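Local coordinates for MutT/nudix family protein (Enterococcus faecalis, PDB 2FML), which is of unknown function but joins a nudix domain to an NrtR-type winged-helix domain and is probably a DNA-binding transcriptional regulator, at residues A[47-52]-A[221-226]; A[129-134]-A[208-213]; A[195-200]-A[225-230]. All blocks are in the same frame, centred on the assembly; numbering follows the deposited sequence.

Contact 1: residues A[47-52]-A[221-226]; sequences LCYNKE and RKVFAK
Tyr49, next to last in strand 39-50, is met by one methyl and two methylene groups of helix segment 221-226. The principal interaction is CH-pi. The CG2 methyl of Val223 lies over the middle of one ring face, 3.9 Å from the centroid of the Tyr49 ring and 5° off its normal. It is therefore shared by the whole ring and does not favour one edge. Tyr49 gains this position by holding CG anti to its own amide nitrogen (chi1 170°), which sends the ring off the strand and towards the helix.

Van der Waals contacts follow the rim. Lys226 meets the edge near the ring plane, its CG 4.1 Å from Tyr49 CE1, and the two side chains run at about a right angle. The lysine chain then bends at its second and third torsions and carries the amine away. At the phenol end, Lys222 CB comes within 3.7 Å of Tyr49 OH, while the remainder of that lysine extends past it and makes a cation-pi contact with Tyr232.

Polar bonding is left to neighbours: Tyr49 OH is hydrogen-bonded to Asp54 OD1, and Lys51 NZ forms a salt bridge with Glu219 on the same helix. Strand and helix axes stand 10.7 Å apart at an angle of 124°, a separation bridged by the aromatic side chain. The contact thus joins the nudix sheet to the winged-helix region through an apolar aromatic face, and the phenol bond to Asp54 probably helps to fix the ring's position.

Contact 2: residues A[129-134]-A[208-213]; sequences LAFIGE and LQVLGK
Val210 overlaps the root of the Phe131 side chain, its CG1 methyl 3.5 Å from Phe131 CB and somewhat farther from the ring atoms CG and CD1. The valine approaches obliquely. Beside it, Gln209 packs its CB 3.8 Å from Phe131 CB and then runs straight out beyond CG. This brings OE1 into the plane of the aromatic ring at its edge, 3.8 Å from Phe131 CD2, with the amide turned 81° from the ring. The same OE1 stands 3.4 Å from Phe131 O, but two acceptors cannot bond to each other.

Between the carbonyls of Ile132 and Val210 sits a modelled water that donates to both oxygens, although the distances are so short that its exact position is doubtful. The bridge joins Ile132 to the 3-10 segment 208-211, a turn closed by backbone bonds from Leu211 N to Leu208 O and from Gly212 N to Gln209 O. With CG beside its backbone nitrogen (chi1 -50°), Phe131 carries its ring end away from the turn towards Gln206, Val207 and Glu107.

Strand 123-131 of the nudix sheet is in this way joined to the loop between helices 186-200 and 217-228. The direct contact is apolar and centred on the phenylalanine stem, which implies that any polar link between the two segments passes through the water.

Contact 3: residues A[195-200]-A[225-230]; sequences NRVVDK and AKFLGV
Val197 sets its CG1 methyl over the face of the Phe227 ring, 3.6 Å from the ring centroid and only 7° off the normal, so that the ring atoms all lie at nearly equal range. The nearest is Phe227 CE1, 3.7 Å from Val197 CG1, and Val197 CB adds a second, slightly longer touch at the same corner. With CG1 anti to the valine nitrogen (chi1 176°), this branch is the one directed at the aromatic face; the two side chains meet at about a right angle. One residue on, Val198 works at the base of the phenylalanine: its CG2 is 3.7 Å from the carbonyl Phe227 O and 4.3 Å from Phe227 CB.

These are the C-terminal turns of two helices, 186-200 and 217-228, the latter belonging to the winged-helix part of this nudix and NrtR-type protein. Their nearest CA atoms, of Val198 and Phe227, are 6.2 Å apart, near enough for small beta-branched residues to fill the gap beside a single large ring.

Further out, Phe227 is surrounded by more apolar groups: Phe194 of helix 186-200 meets its ring with the planes at about 40°, and Val207 and Leu56 also touch it. Val197 in turn rests on Leu129 and Phe131 of strand 123-131. The carbonyl that Val198 brushes is hydrogen-bonded to Arg153 NH1, and Val198 also touches Arg153. Just beyond Phe227, helix 217-228 ends at Leu228, and Gly229 leaves helical geometry with positive phi; Val230 N bonds to Ala225 O at 3.1 Å, a six-to-one bond as in a Schellman motif, while Gly229 N keeps the ordinary helical bond to that same oxygen, reaching it from the opposite face of its carbonyl plane.

The three contacts lie on one side of the chain's centre. The centre of contact 1 is about 10 Å from those of contacts 2 and 3, which are themselves about 15 Å apart. Contacts 1 and 2 use neighbouring parallel strands of the nudix sheet, 39-50 and 123-131, joined by a probable backbone hydrogen bond from Leu47 N to Ala130 O; Tyr49 CB also packs on Val210 CG2. Contacts 1 and 3 share helix 217-228, including Ala225 and Lys226, and Leu47 CD1 packs near Phe227 CZ. Along the chain, contact 2 falls between the two segments of contact 1, whereas contacts 2 and 3 alternate. Together they make sheet, loop and both helices one junction between the nudix and winged-helix regions.

Contact 1: residues A[47-52]-A[221-226]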
ATOM      1  N   LEU A  47     -15.113  -9.071  -1.571  1.00 56.90           N
ATOM      2  CA  LEU A  47     -15.311  -9.945  -2.700  1.00 55.65           C
ATOM      3  C   LEU A  47     -15.692 -11.299  -2.169  1.00 56.12           C
ATOM      4  O   LEU A  47     -15.092 -11.810  -1.218  1.00 55.12           O
ATOM      5  CB  LEU A  47     -14.010 -10.089  -3.475  1.00 55.75           C
ATOM      6  CG  LEU A  47     -13.488  -8.874  -4.199  1.00 55.87           C
ATOM      7  CD1 LEU A  47     -12.238  -9.261  -4.969  1.00 52.16           C
ATOM      8  CD2 LEU A  47     -14.576  -8.240  -5.105  1.00 51.99           C
ATOM      9  N   CYS A  48     -16.705 -11.889  -2.791  1.00 56.75           N
ATOM     10  CA  CYS A  48     -17.079 -13.257  -2.478  1.00 56.44           C
ATOM     11  C   CYS A  48     -17.278 -14.018  -3.792  1.00 56.18           C
ATOM     12  O   CYS A  48     -17.157 -13.449  -4.884  1.00 55.85           O
ATOM     13  CB  CYS A  48     -18.331 -13.276  -1.569  1.00 55.07           C
ATOM     14  SG  CYS A  48     -19.866 -12.776  -2.339  1.00 56.54           S
ATOM     15  N   TYR A  49     -17.630 -15.293  -3.688  1.00 55.71           N
ATOM     16  CA  TYR A  49     -17.958 -16.026  -4.872  1.00 54.40           C
ATOM     17  C   TYR A  49     -19.109 -16.988  -4.594  1.00 54.89           C
ATOM     18  O   TYR A  49     -19.006 -17.796  -3.690  1.00 54.02           O
ATOM     19  CB  TYR A  49     -16.693 -16.735  -5.342  1.00 53.52           C
ATOM     20  CG  TYR A  49     -16.851 -17.762  -6.440  1.00 53.78           C
ATOM     21  CD1 TYR A  49     -16.843 -17.393  -7.790  1.00 52.22           C
ATOM     22  CD2 TYR A  49     -16.928 -19.126  -6.116  1.00 49.44           C
ATOM     23  CE1 TYR A  49     -16.958 -18.396  -8.784  1.00 53.89           C
ATOM     24  CE2 TYR A  49     -17.038 -20.094  -7.080  1.00 52.41           C
ATOM     25  CZ  TYR A  49     -17.078 -19.737  -8.406  1.00 51.10           C
ATOM     26  OH  TYR A  49     -17.176 -20.759  -9.316  1.00 51.01           O
ATOM     27  N   ASN A  50     -20.209 -16.879  -5.352  1.00 54.73           N
ATOM     28  CA  ASN A  50     -21.265 -17.892  -5.346  1.00 55.73           C
ATOM     29  C   ASN A  50     -20.960 -19.130  -6.245  1.00 55.68           C
ATOM     30  O   ASN A  50     -20.909 -18.973  -7.448  1.00 55.60           O
ATOM     31  CB  ASN A  50     -22.594 -17.234  -5.770  1.00 55.48           C
ATOM     32  CG  ASN A  50     -23.800 -18.111  -5.467  1.00 56.46           C
ATOM     33  OD1 ASN A  50     -24.020 -19.163  -6.096  1.00 55.25           O
ATOM     34  ND2 ASN A  50     -24.570 -17.703  -4.469  1.00 57.57           N
ATOM     35  N   LYS A  51     -20.784 -20.342  -5.691  1.00 56.46           N
ATOM     36  CA  LYS A  51     -20.398 -21.539  -6.500  1.00 57.25           C
ATOM     37  C   LYS A  51     -21.467 -22.033  -7.463  1.00 57.88           C
ATOM     38  O   LYS A  51     -21.164 -22.465  -8.574  1.00 57.60           O
ATOM     39  CB  LYS A  51     -20.021 -22.767  -5.634  1.00 57.82           C
ATOM     40  CG  LYS A  51     -18.789 -22.624  -4.736  1.00 61.42           C
ATOM     41  CD  LYS A  51     -19.075 -23.193  -3.334  1.00 64.94           C
ATOM     42  CE  LYS A  51     -19.101 -24.718  -3.297  1.00 68.48           C
ATOM     43  NZ  LYS A  51     -17.797 -25.330  -2.868  1.00 69.77           N
ATOM     44  N   GLU A  52     -22.714 -22.037  -7.013  1.00 58.50           N
ATOM     45  CA  GLU A  52     -23.790 -22.602  -7.811  1.00 59.57           C
ATOM     46  C   GLU A  52     -23.959 -21.736  -9.048  1.00 58.98           C
ATOM     47  O   GLU A  52     -24.067 -22.248 -10.163  1.00 58.87           O
ATOM     48  CB  GLU A  52     -25.097 -22.751  -6.993  1.00 60.65           C
ATOM     49  CG  GLU A  52     -24.898 -23.307  -5.527  1.00 64.12           C
ATOM     50  CD  GLU A  52     -24.410 -22.201  -4.511  1.00 68.75           C
ATOM     51  OE1 GLU A  52     -25.238 -21.332  -4.102  1.00 69.69           O
ATOM     52  OE2 GLU A  52     -23.207 -22.198  -4.127  1.00 67.57           O
ATOM     53  N   ARG A 221      -9.801 -23.435 -10.638  1.00 63.36           N
ATOM     54  CA  ARG A 221      -9.831 -22.993 -12.038  1.00 63.69           C
ATOM     55  C   ARG A 221     -10.994 -22.017 -12.359  1.00 63.98           C
ATOM     56  O   ARG A 221     -10.777 -21.031 -13.066  1.00 64.16           O
ATOM     57  CB  ARG A 221      -9.820 -24.180 -12.991  1.00 63.33           C
ATOM     58  CG  ARG A 221      -8.463 -24.879 -13.060  1.00 63.65           C
ATOM     59  CD  ARG A 221      -8.578 -26.361 -13.537  1.00 64.35           C
ATOM     60  NE  ARG A 221      -9.098 -26.398 -14.891  1.00 63.86           N
ATOM     61  CZ  ARG A 221     -10.179 -27.064 -15.276  1.00 64.51           C
ATOM     62  NH1 ARG A 221     -10.855 -27.817 -14.419  1.00 64.43           N
ATOM     63  NH2 ARG A 221     -10.573 -26.986 -16.542  1.00 64.02           N
ATOM     64  N   LYS A 222     -12.201 -22.293 -11.842  1.00 64.08           N
ATOM     65  CA  LYS A 222     -13.429 -21.473 -12.094  1.00 63.47           C
ATOM     66  C   LYS A 222     -13.344 -20.072 -11.493  1.00 63.70           C
ATOM     67  O   LYS A 222     -13.847 -19.115 -12.063  1.00 64.15           O
ATOM     68  CB  LYS A 222     -14.684 -22.199 -11.577  1.00 63.17           C
ATOM     69  CG  LYS A 222     -15.065 -23.515 -12.373  1.00 63.67           C
ATOM     70  CD  LYS A 222     -16.565 -23.847 -12.235  1.00 63.80           C
ATOM     71  CE  LYS A 222     -16.982 -25.156 -12.893  1.00 65.00           C
ATOM     72  NZ  LYS A 222     -18.492 -25.308 -12.807  1.00 64.82           N
ATOM     73  N   VAL A 223     -12.694 -19.962 -10.332  1.00 62.71           N
ATOM     74  CA  VAL A 223     -12.405 -18.689  -9.720  1.00 61.50           C
ATOM     75  C   VAL A 223     -11.358 -17.937 -10.557  1.00 62.32           C
ATOM     76  O   VAL A 223     -11.598 -16.809 -10.976  1.00 62.78           O
ATOM     77  CB  VAL A 223     -11.956 -18.852  -8.272  1.00 60.42           C
ATOM     78  CG1 VAL A 223     -11.410 -17.528  -7.759  1.00 60.56           C
ATOM     79  CG2 VAL A 223     -13.110 -19.344  -7.426  1.00 58.18           C
ATOM     80  N   PHE A 224     -10.220 -18.565 -10.818  1.00 62.47           N
ATOM     81  CA  PHE A 224      -9.233 -18.000 -11.709  1.00 63.78           C
ATOM     82  C   PHE A 224      -9.792 -17.533 -13.070  1.00 63.71           C
ATOM     83  O   PHE A 224      -9.404 -16.485 -13.560  1.00 64.39           O
ATOM     84  CB  PHE A 224      -8.118 -19.005 -11.948  1.00 63.94           C
ATOM     85  CG  PHE A 224      -6.955 -18.848 -11.022  1.00 65.82           C
ATOM     86  CD1 PHE A 224      -7.124 -18.970  -9.630  1.00 66.66           C
ATOM     87  CD2 PHE A 224      -5.672 -18.579 -11.540  1.00 66.78           C
ATOM     88  CE1 PHE A 224      -6.040 -18.821  -8.763  1.00 66.74           C
ATOM     89  CE2 PHE A 224      -4.579 -18.442 -10.686  1.00 67.44           C
ATOM     90  CZ  PHE A 224      -4.767 -18.567  -9.288  1.00 66.98           C
ATOM     91  N   ALA A 225     -10.698 -18.297 -13.676  1.00 63.39           N
ATOM     92  CA  ALA A 225     -11.248 -17.903 -14.974  1.00 63.09           C
ATOM     93  C   ALA A 225     -12.183 -16.670 -14.854  1.00 62.63           C
ATOM     94  O   ALA A 225     -12.224 -15.846 -15.773  1.00 61.68           O
ATOM     95  CB  ALA A 225     -11.931 -19.084 -15.676  1.00 62.14           C
ATOM     96  N   LYS A 226     -12.934 -16.561 -13.748  1.00 62.84           N
ATOM     97  CA  LYS A 226     -13.776 -15.360 -13.497  1.00 63.74           C
ATOM     98  C   LYS A 226     -12.917 -14.066 -13.434  1.00 63.65           C
ATOM     99  O   LYS A 226     -13.334 -13.011 -13.919  1.00 63.32           O
ATOM    100  CB  LYS A 226     -14.675 -15.450 -12.219  1.00 63.95           C
ATOM    101  CG  LYS A 226     -15.867 -16.461 -12.223  1.00 62.72           C
ATOM    102  CD  LYS A 226     -16.358 -16.871 -13.602  1.00 66.04           C
ATOM    103  CE  LYS A 226     -17.588 -16.134 -14.107  1.00 67.90           C
ATOM    104  NZ  LYS A 226     -18.284 -16.898 -15.259  1.00 62.96           N
TER

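Contact 2: residues A[129-134]-A[208-213]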
ATOM      1  N   LEU A 129      -8.877  -4.743   0.917  1.00 55.15           N
ATOM      2  CA  LEU A 129      -9.428  -5.840   0.118  1.00 56.07           C
ATOM      3  C   LEU A 129      -9.615  -7.051   1.058  1.00 56.69           C
ATOM      4  O   LEU A 129      -8.765  -7.340   1.892  1.00 56.21           O
ATOM      5  CB  LEU A 129      -8.426  -6.209  -0.977  1.00 55.78           C
ATOM      6  CG  LEU A 129      -8.631  -7.419  -1.886  1.00 57.56           C
ATOM      7  CD1 LEU A 129     -10.089  -7.428  -2.481  1.00 58.01           C
ATOM      8  CD2 LEU A 129      -7.600  -7.337  -3.022  1.00 56.12           C
ATOM      9  N   ALA A 130     -10.757  -7.730   0.966  1.00 57.85           N
ATOM     10  CA  ALA A 130     -10.909  -9.012   1.664  1.00 58.07           C
ATOM     11  C   ALA A 130     -11.774  -9.919   0.846  1.00 56.87           C
ATOM     12  O   ALA A 130     -12.671  -9.437   0.093  1.00 56.89           O
ATOM     13  CB  ALA A 130     -11.521  -8.814   3.059  1.00 58.41           C
ATOM     14  N   PHE A 131     -11.486 -11.212   1.001  1.00 56.34           N
ATOM     15  CA  PHE A 131     -12.194 -12.327   0.356  1.00 56.28           C
ATOM     16  C   PHE A 131     -12.939 -13.050   1.436  1.00 56.81           C
ATOM     17  O   PHE A 131     -12.303 -13.484   2.395  1.00 56.96           O
ATOM     18  CB  PHE A 131     -11.192 -13.309  -0.219  1.00 55.09           C
ATOM     19  CG  PHE A 131     -10.142 -12.679  -1.046  1.00 55.73           C
ATOM     20  CD1 PHE A 131     -10.464 -12.053  -2.251  1.00 56.34           C
ATOM     21  CD2 PHE A 131      -8.819 -12.713  -0.634  1.00 58.51           C
ATOM     22  CE1 PHE A 131      -9.489 -11.467  -3.021  1.00 54.56           C
ATOM     23  CE2 PHE A 131      -7.827 -12.152  -1.414  1.00 58.77           C
ATOM     24  CZ  PHE A 131      -8.167 -11.523  -2.609  1.00 57.64           C
ATOM     25  N   ILE A 132     -14.254 -13.196   1.288  1.00 56.93           N
ATOM     26  CA  ILE A 132     -15.117 -13.670   2.356  1.00 58.05           C
ATOM     27  C   ILE A 132     -16.272 -14.508   1.775  1.00 58.83           C
ATOM     28  O   ILE A 132     -16.354 -14.695   0.562  1.00 58.07           O
ATOM     29  CB  ILE A 132     -15.642 -12.476   3.252  1.00 59.19           C
ATOM     30  CG1 ILE A 132     -16.540 -11.489   2.465  1.00 58.92           C
ATOM     31  CG2 ILE A 132     -14.445 -11.696   3.861  1.00 59.90           C
ATOM     32  CD1 ILE A 132     -17.712 -10.905   3.295  1.00 57.40           C
ATOM     33  N   GLY A 133     -17.122 -15.063   2.640  1.00 58.95           N
ATOM     34  CA  GLY A 133     -18.356 -15.686   2.191  1.00 58.77           C
ATOM     35  C   GLY A 133     -19.382 -14.625   1.848  1.00 59.04           C
ATOM     36  O   GLY A 133     -19.228 -13.452   2.219  1.00 58.55           O
ATOM     37  N   GLU A 134     -20.424 -15.050   1.132  1.00 59.43           N
ATOM     38  CA  GLU A 134     -21.571 -14.235   0.781  1.00 59.90           C
ATOM     39  C   GLU A 134     -22.491 -14.123   1.995  1.00 60.83           C
ATOM     40  O   GLU A 134     -23.563 -14.751   2.048  1.00 60.92           O
ATOM     41  CB  GLU A 134     -22.328 -14.841  -0.410  1.00 59.36           C
ATOM     42  CG  GLU A 134     -23.134 -13.806  -1.210  1.00 60.11           C
ATOM     43  CD  GLU A 134     -23.923 -14.366  -2.399  1.00 61.02           C
ATOM     44  OE1 GLU A 134     -23.569 -15.414  -2.966  1.00 61.45           O
ATOM     45  OE2 GLU A 134     -24.920 -13.724  -2.798  1.00 63.57           O
ATOM     46  N   LEU A 208      -8.419 -17.582  -3.452  1.00 61.07           N
ATOM     47  CA  LEU A 208      -9.121 -18.882  -3.271  1.00 60.22           C
ATOM     48  C   LEU A 208      -9.791 -19.011  -1.890  1.00 59.87           C
ATOM     49  O   LEU A 208     -10.464 -20.001  -1.622  1.00 60.18           O
ATOM     50  CB  LEU A 208      -8.164 -20.066  -3.523  1.00 60.19           C
ATOM     51  CG  LEU A 208      -7.494 -20.081  -4.891  1.00 60.75           C
ATOM     52  CD1 LEU A 208      -6.622 -21.277  -5.005  1.00 59.60           C
ATOM     53  CD2 LEU A 208      -8.546 -20.084  -6.006  1.00 63.08           C
ATOM     54  N   GLN A 209      -9.570 -18.024  -1.007  1.00 59.28           N
ATOM     55  CA  GLN A 209     -10.324 -17.872   0.251  1.00 58.61           C
ATOM     56  C   GLN A 209     -11.836 -17.767   0.022  1.00 57.68           C
ATOM     57  O   GLN A 209     -12.604 -18.300   0.811  1.00 57.67           O
ATOM     58  CB  GLN A 209      -9.861 -16.651   1.023  1.00 57.87           C
ATOM     59  CG  GLN A 209      -8.680 -16.853   1.929  1.00 59.84           C
ATOM     60  CD  GLN A 209      -8.307 -15.554   2.663  1.00 60.43           C
ATOM     61  OE1 GLN A 209      -9.073 -14.607   2.677  1.00 62.90           O
ATOM     62  NE2 GLN A 209      -7.136 -15.518   3.250  1.00 61.91           N
ATOM     63  N   VAL A 210     -12.255 -17.093  -1.054  1.00 56.52           N
ATOM     64  CA  VAL A 210     -13.687 -17.000  -1.405  1.00 55.91           C
ATOM     65  C   VAL A 210     -14.400 -18.385  -1.572  1.00 56.07           C
ATOM     66  O   VAL A 210     -15.642 -18.463  -1.612  1.00 54.97           O
ATOM     67  CB  VAL A 210     -13.964 -16.146  -2.699  1.00 55.22           C
ATOM     68  CG1 VAL A 210     -13.336 -14.750  -2.617  1.00 53.06           C
ATOM     69  CG2 VAL A 210     -13.538 -16.857  -3.893  1.00 52.46           C
ATOM     70  N   LEU A 211     -13.591 -19.437  -1.677  1.00 55.83           N
ATOM     71  CA  LEU A 211     -14.072 -20.793  -1.871  1.00 56.87           C
ATOM     72  C   LEU A 211     -14.337 -21.506  -0.550  1.00 57.29           C
ATOM     73  O   LEU A 211     -14.922 -22.572  -0.549  1.00 57.27           O
ATOM     74  CB  LEU A 211     -13.080 -21.587  -2.737  1.00 56.62           C
ATOM     75  CG  LEU A 211     -13.123 -21.436  -4.253  1.00 56.73           C
ATOM     76  CD1 LEU A 211     -12.046 -22.333  -4.878  1.00 59.48           C
ATOM     77  CD2 LEU A 211     -14.523 -21.781  -4.850  1.00 56.38           C
ATOM     78  N   GLY A 212     -13.891 -20.921   0.562  1.00 57.85           N
ATOM     79  CA  GLY A 212     -14.329 -21.338   1.885  1.00 59.70           C
ATOM     80  C   GLY A 212     -13.623 -22.520   2.536  1.00 60.95           C
ATOM     81  O   GLY A 212     -14.273 -23.448   3.065  1.00 60.93           O
ATOM     82  N   LYS A 213     -12.296 -22.491   2.517  1.00 61.95           N
ATOM     83  CA  LYS A 213     -11.482 -23.418   3.346  1.00 63.48           C
ATOM     84  C   LYS A 213     -11.223 -24.806   2.759  1.00 63.45           C
ATOM     85  O   LYS A 213     -10.243 -25.442   3.140  1.00 64.08           O
ATOM     86  CB  LYS A 213     -11.964 -23.502   4.822  1.00 63.85           C
ATOM     87  CG  LYS A 213     -11.460 -22.376   5.772  1.00 64.91           C
ATOM     88  CD  LYS A 213     -12.064 -20.987   5.479  1.00 65.28           C
ATOM     89  CE  LYS A 213     -11.089 -20.085   4.726  1.00 65.64           C
ATOM     90  NZ  LYS A 213     -11.818 -19.030   3.925  1.00 66.86           N
TER
HETATM   91  O   HOH W   1     -17.100 -16.450  -0.993  1.00 42.77           O

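Contact 3: residues A[195-200]-A[225-230]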
ATOM      1  N   ASN A 195      -7.476  -5.791 -10.439  1.00 57.83           N
ATOM      2  CA  ASN A 195      -6.160  -5.982 -11.070  1.00 58.58           C
ATOM      3  C   ASN A 195      -5.125  -6.552 -10.057  1.00 58.96           C
ATOM      4  O   ASN A 195      -4.232  -7.305 -10.440  1.00 58.94           O
ATOM      5  CB  ASN A 195      -5.692  -4.638 -11.673  1.00 58.76           C
ATOM      6  CG  ASN A 195      -6.418  -4.320 -12.958  1.00 58.79           C
ATOM      7  OD1 ASN A 195      -6.910  -5.240 -13.610  1.00 58.76           O
ATOM      8  ND2 ASN A 195      -6.502  -3.046 -13.338  1.00 53.96           N
ATOM      9  N   ARG A 196      -5.265  -6.197  -8.774  1.00 58.29           N
ATOM     10  CA  ARG A 196      -4.354  -6.691  -7.744  1.00 59.41           C
ATOM     11  C   ARG A 196      -4.486  -8.201  -7.592  1.00 60.15           C
ATOM     12  O   ARG A 196      -3.481  -8.894  -7.442  1.00 60.73           O
ATOM     13  CB  ARG A 196      -4.572  -5.983  -6.381  1.00 58.41           C
ATOM     14  CG  ARG A 196      -3.740  -6.584  -5.193  1.00 57.74           C
ATOM     15  CD  ARG A 196      -2.271  -6.153  -5.279  1.00 54.33           C
ATOM     16  NE  ARG A 196      -2.173  -4.767  -5.808  1.00 56.52           N
ATOM     17  CZ  ARG A 196      -2.046  -3.665  -5.093  1.00 55.62           C
ATOM     18  NH1 ARG A 196      -1.972  -3.734  -3.759  1.00 56.06           N
ATOM     19  NH2 ARG A 196      -1.970  -2.489  -5.721  1.00 56.74           N
ATOM     20  N   VAL A 197      -5.718  -8.693  -7.617  1.00 61.01           N
ATOM     21  CA  VAL A 197      -6.000 -10.141  -7.588  1.00 63.16           C
ATOM     22  C   VAL A 197      -5.426 -10.909  -8.837  1.00 65.04           C
ATOM     23  O   VAL A 197      -4.674 -11.891  -8.684  1.00 65.82           O
ATOM     24  CB  VAL A 197      -7.533 -10.423  -7.418  1.00 62.67           C
ATOM     25  CG1 VAL A 197      -7.824 -11.942  -7.480  1.00 61.60           C
ATOM     26  CG2 VAL A 197      -8.098  -9.763  -6.133  1.00 61.90           C
ATOM     27  N   VAL A 198      -5.784 -10.460 -10.051  1.00 66.19           N
ATOM     28  CA  VAL A 198      -5.130 -10.896 -11.304  1.00 66.99           C
ATOM     29  C   VAL A 198      -3.591 -10.925 -11.235  1.00 68.49           C
ATOM     30  O   VAL A 198      -2.988 -11.915 -11.659  1.00 68.71           O
ATOM     31  CB  VAL A 198      -5.531 -10.013 -12.512  1.00 66.90           C
ATOM     32  CG1 VAL A 198      -4.789 -10.493 -13.740  1.00 62.48           C
ATOM     33  CG2 VAL A 198      -7.058 -10.028 -12.733  1.00 65.44           C
ATOM     34  N   ASP A 199      -2.974  -9.851 -10.695  1.00 69.90           N
ATOM     35  CA  ASP A 199      -1.498  -9.767 -10.503  1.00 70.81           C
ATOM     36  C   ASP A 199      -0.884 -10.704  -9.475  1.00 70.95           C
ATOM     37  O   ASP A 199       0.323 -10.993  -9.546  1.00 71.32           O
ATOM     38  CB  ASP A 199      -1.030  -8.348 -10.128  1.00 70.75           C
ATOM     39  CG  ASP A 199      -1.254  -7.338 -11.244  1.00 72.72           C
ATOM     40  OD1 ASP A 199      -1.540  -7.781 -12.384  1.00 75.41           O
ATOM     41  OD2 ASP A 199      -1.170  -6.105 -10.980  1.00 73.85           O
ATOM     42  N   LYS A 200      -1.682 -11.162  -8.519  1.00 71.01           N
ATOM     43  CA  LYS A 200      -1.139 -11.837  -7.345  1.00 70.66           C
ATOM     44  C   LYS A 200      -1.472 -13.314  -7.349  1.00 71.05           C
ATOM     45  O   LYS A 200      -0.654 -14.124  -6.889  1.00 70.15           O
ATOM     46  CB  LYS A 200      -1.628 -11.150  -6.048  1.00 71.01           C
ATOM     47  CG  LYS A 200      -0.540 -10.859  -5.063  1.00 70.97           C
ATOM     48  CD  LYS A 200      -0.687  -9.460  -4.497  1.00 73.27           C
ATOM     49  CE  LYS A 200       0.697  -8.881  -4.179  1.00 75.31           C
ATOM     50  NZ  LYS A 200       0.724  -7.374  -4.135  1.00 74.40           N
ATOM     51  N   ALA A 225     -10.698 -18.297 -13.676  1.00 63.39           N
ATOM     52  CA  ALA A 225     -11.248 -17.903 -14.974  1.00 63.09           C
ATOM     53  C   ALA A 225     -12.183 -16.670 -14.854  1.00 62.63           C
ATOM     54  O   ALA A 225     -12.224 -15.846 -15.773  1.00 61.68           O
ATOM     55  CB  ALA A 225     -11.931 -19.084 -15.676  1.00 62.14           C
ATOM     56  N   LYS A 226     -12.934 -16.561 -13.748  1.00 62.84           N
ATOM     57  CA  LYS A 226     -13.776 -15.360 -13.497  1.00 63.74           C
ATOM     58  C   LYS A 226     -12.917 -14.066 -13.434  1.00 63.65           C
ATOM     59  O   LYS A 226     -13.334 -13.011 -13.919  1.00 63.32           O
ATOM     60  CB  LYS A 226     -14.675 -15.450 -12.219  1.00 63.95           C
ATOM     61  CG  LYS A 226     -15.867 -16.461 -12.223  1.00 62.72           C
ATOM     62  CD  LYS A 226     -16.358 -16.871 -13.602  1.00 66.04           C
ATOM     63  CE  LYS A 226     -17.588 -16.134 -14.107  1.00 67.90           C
ATOM     64  NZ  LYS A 226     -18.284 -16.898 -15.259  1.00 62.96           N
ATOM     65  N   PHE A 227     -11.730 -14.159 -12.829  1.00 63.19           N
ATOM     66  CA  PHE A 227     -10.774 -13.034 -12.850  1.00 62.35           C
ATOM     67  C   PHE A 227     -10.067 -12.832 -14.202  1.00 61.79           C
ATOM     68  O   PHE A 227      -9.773 -11.689 -14.583  1.00 61.51           O
ATOM     69  CB  PHE A 227      -9.784 -13.133 -11.695  1.00 61.32           C
ATOM     70  CG  PHE A 227     -10.391 -12.787 -10.374  1.00 60.81           C
ATOM     71  CD1 PHE A 227     -10.612 -11.438 -10.014  1.00 60.53           C
ATOM     72  CD2 PHE A 227     -10.766 -13.785  -9.500  1.00 57.59           C
ATOM     73  CE1 PHE A 227     -11.184 -11.084  -8.794  1.00 62.37           C
ATOM     74  CE2 PHE A 227     -11.303 -13.463  -8.275  1.00 60.48           C
ATOM     75  CZ  PHE A 227     -11.546 -12.111  -7.911  1.00 61.72           C
ATOM     76  N   LEU A 228      -9.824 -13.932 -14.914  1.00 60.94           N
ATOM     77  CA  LEU A 228      -9.154 -13.907 -16.222  1.00 60.09           C
ATOM     78  C   LEU A 228     -10.115 -13.495 -17.306  1.00 60.02           C
ATOM     79  O   LEU A 228      -9.721 -12.875 -18.273  1.00 59.58           O
ATOM     80  CB  LEU A 228      -8.481 -15.264 -16.525  1.00 59.97           C
ATOM     81  CG  LEU A 228      -7.223 -15.485 -15.654  1.00 60.65           C
ATOM     82  CD1 LEU A 228      -6.709 -16.918 -15.637  1.00 59.12           C
ATOM     83  CD2 LEU A 228      -6.095 -14.516 -16.002  1.00 58.00           C
ATOM     84  N   GLY A 229     -11.395 -13.817 -17.116  1.00 61.00           N
ATOM     85  CA  GLY A 229     -12.448 -13.480 -18.070  1.00 61.58           C
ATOM     86  C   GLY A 229     -12.490 -14.494 -19.190  1.00 62.06           C
ATOM     87  O   GLY A 229     -12.887 -14.184 -20.296  1.00 62.46           O
ATOM     88  N   VAL A 230     -12.064 -15.713 -18.881  1.00 62.59           N
ATOM     89  CA  VAL A 230     -12.061 -16.823 -19.812  1.00 62.14           C
ATOM     90  C   VAL A 230     -12.987 -17.974 -19.294  1.00 62.29           C
ATOM     91  O   VAL A 230     -13.414 -17.996 -18.143  1.00 61.72           O
ATOM     92  CB  VAL A 230     -10.607 -17.368 -20.035  1.00 61.93           C
ATOM     93  CG1 VAL A 230      -9.657 -16.278 -20.520  1.00 61.69           C
ATOM     94  CG2 VAL A 230     -10.077 -18.014 -18.765  1.00 62.20           C
TER